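Local structure of Tat (Twin-arginine translocation) pathway signal sequence containing protein (Mycobacterium tuberculosis, 5IMU) at residues A[147-152]-A[196-201]; A[139-144]-A[160-165]. The protein is of unknown function but, in this C-terminal fragment carrying the DUF5632 and DUF5631 families, joins an alpha/beta/alpha sandwich to a bundle of alpha helices. One frame throughout, in Å; residues are numbered along the deposited sequence.

Interaction 1. Residues A[147-152]-A[196-201]; sequences LPAVRK and EALIDE
Ala-149 and Leu-198 meet where the last turn of helix 140-151 comes up against the last turn of helix 183-199. Both side chains leave the backbone toward the opposite segment and, consistent with the small side chain of Ala-149, the backbones come close, CA of Ala-149 lying 5.6 Å from CA of Ile-199. The methyl of Ala-149 touches two side chains of the partner helix. Its CB sits 3.7 Å from CG2 of Ile-199 and 4.0 Å from CD2 of Leu-198. Ile-199 offers only this branch: CG2 lies anti to its carbonyl carbon, while CG1 (chi1 67°) carries CD1 away toward Ala-160 and Leu-163 of helix 157-177. Leu-198 instead reaches over the backbone of Ala-149, with CG 3.6 Å from its carbonyl O, and its CD2 also meets CG2 of Val-150 at 3.9 Å. The side chain of Val-150 leaves its backbone away from the partner, but chi1 163° sets CG1 anti to the backbone N and leaves CG2 beside that N, from where it still meets Leu-198 at an oblique angle. This is helix-to-helix packing within the alpha-helical bundle of the DUF5631 region, where Phe-124 and Leu-128 of helix 124-133 also touch Leu-198. Helix 140-151 closes here in a Schellman motif, with Lys-152 as its positive-phi C-prime residue, and Glu-201 holds the corresponding place after helix 183-199. No direct hydrogen bond joins the segments. A water donates to the O of Ala-149 at 2.7 Å and, weakly, to the O of Leu-198 at 3.4 Å. Beyond the apolar patch, NZ of Lys-152 forms a salt bridge with Asp-203, at the start of helix 203-216.

Interaction 2. Residues A[139-144]-A[160-165]; sequences PRIAQA and AELLHG
Ile-141, in the first turn of helix 140-151, packs against Leu-162 and Leu-163 of helix 157-177 and loses more surface to the contact than either leucine. Its side chain leaves the backbone toward the other helix, with CG1 anti to the backbone N (chi1 -175°), and this carries the longer branch to the wall formed by the two successive leucines. The side chains of Ile-141 and Leu-162 lie alongside each other and run antiparallel. CD2 of Leu-162 lies 3.8 Å from CB of Ile-141 and 4.0 Å from its CD1, so one methyl rests along the flank of the isoleucine. Leu-163 contributes the base of its side chain, its CB standing 4.2 Å from CG1 of Ile-141. The same CG1 is 4.0 Å from the backbone N of Leu-163, showing that the isoleucine reaches close to the helix backbone as well as to its side chains. No hydrogen bond crosses between the segments, and the side-chain contacts are apolar. Ile-141 and Leu-163 are buried, whereas Leu-162 lies at the exposed margin. Glu-159 and Cys-166 of helix 157-177 also touch Ile-141. Helix 183-199 packs beside both segments, its Leu-192 touching Ala-142 and its Ile-195 and Glu-196 touching Leu-163, so the pair forms part of a three-helix cluster.

Interactions 1 and 2 lie about 12 Å apart, centre to centre, on the same side of the chain's centre and within the DUF5631 range. They share helix 140-151: interaction 2 uses its first turn against helix 157-177, and interaction 1 its last turn against helix 183-199. Helix 140-151 thus packs against the two helices that follow it. Along the chain the segments alternate, in the order 139-144, 147-152, 160-165 and 196-201. Helices 157-177 and 183-199 also meet directly, through a probable hydrogen bond between OE1 of Glu-196 and ND1 of His-164 (2.8 Å). Together the contacts join three consecutive helices of the helical bundle, which helices 124-133 and 203-216 also help to build.

Interaction 1. Residues A[147-152]-A[196-201]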
loop_
_atom_site.group_PDB
_atom_site.type_symbol
_atom_site.label_atom_id
_atom_site.label_comp_id
_atom_site.label_asym_id
_atom_site.label_seq_id
_atom_site.Cartn_x
_atom_site.Cartn_y
_atom_site.Cartn_z
ATOM N N LEU A 147 15.238 -10.930 13.357
ATOM C CA LEU A 147 15.705 -10.468 14.671
ATOM C C LEU A 147 16.805 -9.433 14.551
ATOM O O LEU A 147 16.749 -8.417 15.282
ATOM C CB LEU A 147 16.127 -11.676 15.513
ATOM C CG LEU A 147 16.209 -11.496 17.029
ATOM C CD1 LEU A 147 14.958 -10.818 17.558
ATOM C CD2 LEU A 147 16.396 -12.849 17.692
ATOM N N PRO A 148 17.831 -9.582 13.699
ATOM C CA PRO A 148 18.799 -8.488 13.524
ATOM C C PRO A 148 18.166 -7.167 13.117
ATOM O O PRO A 148 18.618 -6.109 13.571
ATOM C CB PRO A 148 19.736 -9.026 12.437
ATOM C CG PRO A 148 19.707 -10.494 12.625
ATOM C CD PRO A 148 18.286 -10.815 13.014
ATOM N N ALA A 149 17.135 -7.197 12.269
ATOM C CA ALA A 149 16.469 -5.959 11.877
ATOM C C ALA A 149 15.781 -5.303 13.068
ATOM O O ALA A 149 15.839 -4.079 13.234
ATOM C CB ALA A 149 15.461 -6.231 10.760
ATOM N N VAL A 150 15.125 -6.104 13.910
ATOM C CA VAL A 150 14.467 -5.562 15.094
ATOM C C VAL A 150 15.497 -5.044 16.091
ATOM O O VAL A 150 15.316 -3.978 16.694
ATOM C CB VAL A 150 13.545 -6.626 15.718
ATOM C CG1 VAL A 150 13.175 -6.255 17.144
ATOM C CG2 VAL A 150 12.291 -6.793 14.870
ATOM N N ARG A 151 16.598 -5.776 16.273
ATOM C CA ARG A 151 17.651 -5.334 17.180
ATOM C C ARG A 151 18.472 -4.181 16.612
ATOM O O ARG A 151 19.265 -3.591 17.353
ATOM C CB ARG A 151 18.581 -6.503 17.513
ATOM C CG ARG A 151 17.923 -7.679 18.210
ATOM C CD ARG A 151 17.778 -7.450 19.704
ATOM N NE ARG A 151 16.951 -8.480 20.323
ATOM C CZ ARG A 151 15.644 -8.356 20.530
ATOM N NH1 ARG A 151 15.019 -7.242 20.174
ATOM N NH2 ARG A 151 14.960 -9.343 21.095
ATOM N N LYS A 152 18.308 -3.860 15.325
ATOM C CA LYS A 152 19.030 -2.769 14.663
ATOM C C LYS A 152 20.541 -2.990 14.689
ATOM O O LYS A 152 21.323 -2.044 14.815
ATOM C CB LYS A 152 18.672 -1.409 15.270
ATOM C CG LYS A 152 17.197 -1.082 15.192
ATOM C CD LYS A 152 16.905 0.349 15.607
ATOM C CE LYS A 152 15.419 0.636 15.463
ATOM N NZ LYS A 152 15.070 2.065 15.685
ATOM N N GLU A 196 12.210 -4.705 5.261
ATOM C CA GLU A 196 13.038 -3.808 4.457
ATOM C C GLU A 196 12.966 -2.376 4.971
ATOM O O GLU A 196 13.993 -1.695 5.068
ATOM C CB GLU A 196 12.632 -3.856 2.985
ATOM C CG GLU A 196 13.429 -2.867 2.131
ATOM C CD GLU A 196 13.206 -3.035 0.639
ATOM O OE1 GLU A 196 13.806 -3.955 0.045
ATOM O OE2 GLU A 196 12.438 -2.242 0.056
ATOM N N ALA A 197 11.764 -1.896 5.291
ATOM C CA ALA A 197 11.640 -0.559 5.862
ATOM C C ALA A 197 12.413 -0.447 7.169
ATOM O O ALA A 197 12.979 0.607 7.481
ATOM C CB ALA A 197 10.168 -0.213 6.078
ATOM N N LEU A 198 12.454 -1.533 7.944
ATOM C CA LEU A 198 13.173 -1.527 9.213
ATOM C C LEU A 198 14.672 -1.345 8.995
ATOM O O LEU A 198 15.303 -0.486 9.624
ATOM C CB LEU A 198 12.878 -2.822 9.972
ATOM C CG LEU A 198 12.886 -2.813 11.503
ATOM C CD1 LEU A 198 12.121 -1.619 12.048
ATOM C CD2 LEU A 198 12.285 -4.110 12.025
ATOM N N ILE A 199 15.267 -2.139 8.098
ATOM C CA ILE A 199 16.703 -2.009 7.876
ATOM C C ILE A 199 17.048 -0.695 7.185
ATOM O O ILE A 199 18.201 -0.255 7.244
ATOM C CB ILE A 199 17.269 -3.208 7.083
ATOM C CG1 ILE A 199 16.733 -3.242 5.651
ATOM C CG2 ILE A 199 16.973 -4.520 7.800
ATOM C CD1 ILE A 199 17.422 -4.284 4.783
ATOM N N ASP A 200 16.075 -0.044 6.548
ATOM C CA ASP A 200 16.268 1.282 5.971
ATOM C C ASP A 200 16.012 2.412 6.962
ATOM O O ASP A 200 16.028 3.578 6.557
ATOM C CB ASP A 200 15.356 1.476 4.753
ATOM C CG ASP A 200 15.834 0.717 3.534
ATOM O OD1 ASP A 200 17.014 0.306 3.506
ATOM O OD2 ASP A 200 15.033 0.547 2.590
ATOM N N GLU A 201 15.761 2.093 8.233
ATOM C CA GLU A 201 15.480 3.087 9.274
ATOM C C GLU A 201 14.199 3.869 8.999
ATOM O O GLU A 201 14.071 5.028 9.399
ATOM C CB GLU A 201 16.649 4.056 9.467
ATOM C CG GLU A 201 17.834 3.484 10.212
ATOM C CD GLU A 201 18.891 4.534 10.493
ATOM O OE1 GLU A 201 20.087 4.249 10.275
ATOM O OE2 GLU A 201 18.523 5.649 10.923
HETATM O O HOH W 1 17.237 -2.506 11.553
#

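Interaction 2. Residues A[139-144]-A[160-165]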
loop_
_atom_site.group_PDB
_atom_site.type_symbol
_atom_site.label_atom_id
_atom_site.label_comp_id
_atom_site.label_asym_id
_atom_site.label_seq_id
_atom_site.Cartn_x
_atom_site.Cartn_y
_atom_site.Cartn_z
ATOM N N PRO A 139 10.501 -16.839 2.963
ATOM C CA PRO A 139 11.809 -17.312 2.496
ATOM C C PRO A 139 12.842 -17.278 3.612
ATOM O O PRO A 139 12.644 -16.667 4.665
ATOM C CB PRO A 139 12.165 -16.324 1.379
ATOM C CG PRO A 139 11.478 -15.065 1.782
ATOM C CD PRO A 139 10.184 -15.497 2.439
ATOM N N ARG A 140 13.972 -17.944 3.354
ATOM C CA ARG A 140 15.005 -18.085 4.378
ATOM C C ARG A 140 15.526 -16.729 4.846
ATOM O O ARG A 140 15.862 -16.561 6.025
ATOM C CB ARG A 140 16.151 -18.954 3.851
ATOM C CG ARG A 140 17.362 -19.028 4.776
ATOM C CD ARG A 140 18.428 -19.983 4.247
ATOM N NE ARG A 140 18.055 -21.383 4.439
ATOM C CZ ARG A 140 18.703 -22.412 3.900
ATOM N NH1 ARG A 140 19.755 -22.202 3.122
ATOM N NH2 ARG A 140 18.293 -23.653 4.132
ATOM N N ILE A 141 15.591 -15.745 3.943
ATOM C CA ILE A 141 16.139 -14.443 4.312
ATOM C C ILE A 141 15.317 -13.799 5.421
ATOM O O ILE A 141 15.864 -13.103 6.285
ATOM C CB ILE A 141 16.240 -13.527 3.074
ATOM C CG1 ILE A 141 16.935 -12.217 3.442
ATOM C CG2 ILE A 141 14.862 -13.246 2.480
ATOM C CD1 ILE A 141 18.372 -12.387 3.874
ATOM N N ALA A 142 14.003 -14.031 5.432
ATOM C CA ALA A 142 13.162 -13.457 6.477
ATOM C C ALA A 142 13.499 -14.051 7.837
ATOM O O ALA A 142 13.617 -13.325 8.829
ATOM C CB ALA A 142 11.684 -13.672 6.143
ATOM N N GLN A 143 13.654 -15.376 7.906
ATOM C CA GLN A 143 14.073 -15.995 9.158
ATOM C C GLN A 143 15.470 -15.542 9.559
ATOM O O GLN A 143 15.788 -15.487 10.752
ATOM C CB GLN A 143 14.032 -17.520 9.036
ATOM C CG GLN A 143 12.676 -18.090 8.626
ATOM C CD GLN A 143 11.591 -17.858 9.664
ATOM O OE1 GLN A 143 11.874 -17.604 10.834
ATOM N NE2 GLN A 143 10.336 -17.952 9.236
ATOM N N ALA A 144 16.306 -15.192 8.580
ATOM C CA ALA A 144 17.710 -14.912 8.864
ATOM C C ALA A 144 17.907 -13.536 9.493
ATOM O O ALA A 144 18.756 -13.375 10.377
ATOM C CB ALA A 144 18.538 -15.038 7.585
ATOM N N ALA A 160 20.447 -7.559 2.205
ATOM C CA ALA A 160 19.495 -6.574 1.704
ATOM C C ALA A 160 19.128 -6.856 0.253
ATOM O O ALA A 160 17.968 -6.701 -0.145
ATOM C CB ALA A 160 20.067 -5.162 1.849
ATOM N N GLU A 161 20.107 -7.278 -0.551
ATOM C CA GLU A 161 19.841 -7.591 -1.952
ATOM C C GLU A 161 18.889 -8.774 -2.080
ATOM O O GLU A 161 17.950 -8.747 -2.885
ATOM C CB GLU A 161 21.155 -7.875 -2.680
ATOM C CG GLU A 161 22.038 -6.653 -2.861
ATOM C CD GLU A 161 23.438 -7.008 -3.324
ATOM O OE1 GLU A 161 23.884 -8.145 -3.062
ATOM O OE2 GLU A 161 24.097 -6.152 -3.951
ATOM N N LEU A 162 19.117 -9.826 -1.290
ATOM C CA LEU A 162 18.237 -10.990 -1.337
ATOM C C LEU A 162 16.837 -10.639 -0.851
ATOM O O LEU A 162 15.841 -11.069 -1.445
ATOM C CB LEU A 162 18.828 -12.130 -0.504
ATOM C CG LEU A 162 17.999 -13.409 -0.386
ATOM C CD1 LEU A 162 17.630 -13.952 -1.759
ATOM C CD2 LEU A 162 18.760 -14.452 0.419
ATOM N N LEU A 163 16.743 -9.858 0.229
ATOM C CA LEU A 163 15.438 -9.437 0.730
ATOM C C LEU A 163 14.655 -8.694 -0.345
ATOM O O LEU A 163 13.473 -8.976 -0.578
ATOM C CB LEU A 163 15.608 -8.564 1.972
ATOM C CG LEU A 163 14.338 -7.899 2.508
ATOM C CD1 LEU A 163 13.318 -8.938 2.957
ATOM C CD2 LEU A 163 14.668 -6.944 3.643
ATOM N N HIS A 164 15.300 -7.740 -1.020
ATOM C CA HIS A 164 14.599 -6.998 -2.060
ATOM C C HIS A 164 14.237 -7.900 -3.231
ATOM O O HIS A 164 13.174 -7.738 -3.841
ATOM C CB HIS A 164 15.432 -5.815 -2.547
ATOM C CG HIS A 164 14.642 -4.841 -3.366
ATOM N ND1 HIS A 164 13.751 -3.953 -2.802
ATOM C CD2 HIS A 164 14.576 -4.644 -4.704
ATOM C CE1 HIS A 164 13.187 -3.234 -3.757
ATOM N NE2 HIS A 164 13.669 -3.636 -4.920
ATOM N N GLY A 165 15.111 -8.854 -3.562
ATOM C CA GLY A 165 14.785 -9.799 -4.617
ATOM C C GLY A 165 13.566 -10.636 -4.284
ATOM O O GLY A 165 12.759 -10.955 -5.161
#